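Computationally designed four-helix bundle protein (Synthetic construct, PDB 3U3B) is of unknown function, a hyperthermostable four-helix bundle whose hydrophobic core was completely redesigned by flexible-backbone computation. Local coordinates at residues E17-V22 against M96-L101. Residues are numbered along the deposited sequence; the frame is centred on the assembly and turned at random.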
# COMPACT_ATOMS: atom_id res chain seq x y z
N GLU A 17 -8.08 -5.56 -3.44
CA GLU A 17 -7.32 -6.28 -4.47
C GLU A 17 -5.91 -5.67 -4.64
O GLU A 17 -4.91 -6.40 -4.75
CB GLU A 17 -8.08 -6.31 -5.80
CG GLU A 17 -9.04 -7.49 -5.95
CD GLU A 17 -9.87 -7.46 -7.23
OE1 GLU A 17 -10.10 -6.35 -7.77
OE2 GLU A 17 -10.29 -8.55 -7.70
N LEU A 18 -5.83 -4.35 -4.66
CA LEU A 18 -4.54 -3.67 -4.75
C LEU A 18 -3.66 -3.99 -3.53
O LEU A 18 -2.47 -4.22 -3.70
CB LEU A 18 -4.73 -2.15 -4.89
CG LEU A 18 -5.41 -1.72 -6.18
CD1 LEU A 18 -5.82 -0.27 -6.08
CD2 LEU A 18 -4.49 -1.94 -7.37
N ILE A 19 -4.24 -4.02 -2.33
CA ILE A 19 -3.50 -4.40 -1.12
C ILE A 19 -2.98 -5.84 -1.20
O ILE A 19 -1.82 -6.11 -0.90
CB ILE A 19 -4.37 -4.21 0.15
CG1 ILE A 19 -4.51 -2.72 0.45
CG2 ILE A 19 -3.80 -4.93 1.34
CD1 ILE A 19 -5.56 -2.40 1.49
N GLN A 20 -3.82 -6.77 -1.62
CA GLN A 20 -3.38 -8.13 -1.81
C GLN A 20 -2.23 -8.21 -2.84
O GLN A 20 -1.29 -8.98 -2.68
CB GLN A 20 -4.55 -9.01 -2.23
CG GLN A 20 -4.16 -10.49 -2.28
CD GLN A 20 -3.56 -10.96 -0.96
OE1 GLN A 20 -4.20 -10.87 0.09
NE2 GLN A 20 -2.32 -11.43 -1.00
N ASN A 21 -2.34 -7.42 -3.92
CA ASN A 21 -1.27 -7.32 -4.93
C ASN A 21 0.05 -6.84 -4.31
O ASN A 21 1.12 -7.40 -4.60
CB ASN A 21 -1.67 -6.35 -6.05
CG ASN A 21 -2.76 -6.89 -6.97
OD1 ASN A 21 -2.93 -8.10 -7.14
ND2 ASN A 21 -3.49 -5.97 -7.61
N VAL A 22 -0.02 -5.83 -3.44
CA VAL A 22 1.17 -5.36 -2.72
C VAL A 22 1.73 -6.44 -1.77
O VAL A 22 2.94 -6.67 -1.71
CB VAL A 22 0.92 -4.02 -1.94
CG1 VAL A 22 2.11 -3.68 -1.08
CG2 VAL A 22 0.68 -2.86 -2.92
N MET A 96 -2.11 -1.87 8.92
CA MET A 96 -2.88 -0.74 9.40
C MET A 96 -3.87 -0.29 8.32
O MET A 96 -5.03 -0.02 8.62
CB MET A 96 -1.95 0.42 9.79
CG MET A 96 -1.24 0.20 11.12
SD MET A 96 0.23 1.23 11.37
CE MET A 96 -0.41 2.87 10.97
N VAL A 97 -3.41 -0.23 7.07
CA VAL A 97 -4.26 0.19 5.96
C VAL A 97 -5.42 -0.77 5.82
O VAL A 97 -6.55 -0.35 5.64
CB VAL A 97 -3.49 0.24 4.61
CG1 VAL A 97 -4.47 0.43 3.45
CG2 VAL A 97 -2.46 1.34 4.61
N THR A 98 -5.15 -2.05 5.93
CA THR A 98 -6.20 -3.04 5.79
C THR A 98 -7.24 -2.91 6.90
O THR A 98 -8.44 -3.00 6.63
CB THR A 98 -5.63 -4.46 5.79
OG1 THR A 98 -4.89 -4.66 4.59
CG2 THR A 98 -6.72 -5.48 5.82
N ARG A 99 -6.79 -2.71 8.14
CA ARG A 99 -7.73 -2.56 9.25
C ARG A 99 -8.58 -1.31 9.06
O ARG A 99 -9.81 -1.34 9.23
CB ARG A 99 -7.02 -2.48 10.60
CG ARG A 99 -6.30 -3.77 11.01
CD ARG A 99 -7.25 -4.94 11.12
NE ARG A 99 -6.62 -6.11 11.76
CZ ARG A 99 -7.29 -7.17 12.21
NH1 ARG A 99 -8.61 -7.21 12.10
NH2 ARG A 99 -6.66 -8.18 12.79
N GLU A 100 -7.91 -0.20 8.77
CA GLU A 100 -8.58 1.10 8.68
C GLU A 100 -9.62 1.06 7.57
O GLU A 100 -10.70 1.64 7.68
CB GLU A 100 -7.55 2.21 8.41
CG GLU A 100 -8.11 3.61 8.55
CD GLU A 100 -8.59 3.91 9.95
OE1 GLU A 100 -7.91 3.47 10.91
OE2 GLU A 100 -9.64 4.57 10.09
N LEU A 101 -9.28 0.35 6.51
CA LEU A 101 -10.18 0.21 5.39
C LEU A 101 -11.38 -0.62 5.78
O LEU A 101 -12.51 -0.30 5.42
CB LEU A 101 -9.44 -0.44 4.22
CG LEU A 101 -10.23 -0.47 2.93
CD1 LEU A 101 -10.55 0.96 2.47
CD2 LEU A 101 -9.47 -1.23 1.88
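With chi1 at -73°, Ile19 sets CG1 beside its backbone N and CG2 anti to it, and the two branches reach Val97, Thr98 and Leu101 of the facing helix. The chain is then extended, with chi2 at 168°, and this carries CD1 outward to that helix. CG2 forms the second arm of the fork. On the other side, Val97 holds CG1 anti to its own backbone N, which presents that methyl to Ile19.

The two methyls meet at 3.6 Å, Ile19 CD1 to Val97 CG1, and the side chains cross at a slant. Leu101 comes to the same Ile19 methyl from one turn further along its helix. Its CD2 lies 4.1 Å from Ile19 CD1, a looser apolar touch. The other arm of the fork meets a polar atom. Ile19 CG2 rests 3.4 Å from Thr98 OG1, and Ile19 CD1 is 3.9 Å from the same oxygen. This is van der Waals packing against a hydroxyl. Thr98 OG1 also makes a weak hydrogen bond to Leu94 O, one turn earlier on the same helix.

Ile19 and Thr98 are the nearest backbone pair, with their CA atoms 7.5 Å apart. The short helical segments run antiparallel at 165°, and their axes come no closer than 11.1 Å. At this spacing the contact is made by side chains. Ile19, Val97 and Leu101 are buried, while Thr98 is partly exposed at the border. Met49 of helix 36-56 also touches Ile19. Val61, Val64 and Leu65 of helix 59-76 pack on Val97. Helices 3-30 and 84-102, the first and last of the chain, are thus joined in what is probably part of the redesigned core of an antiparallel four-helix bundle, consistent with the Hpt domain family.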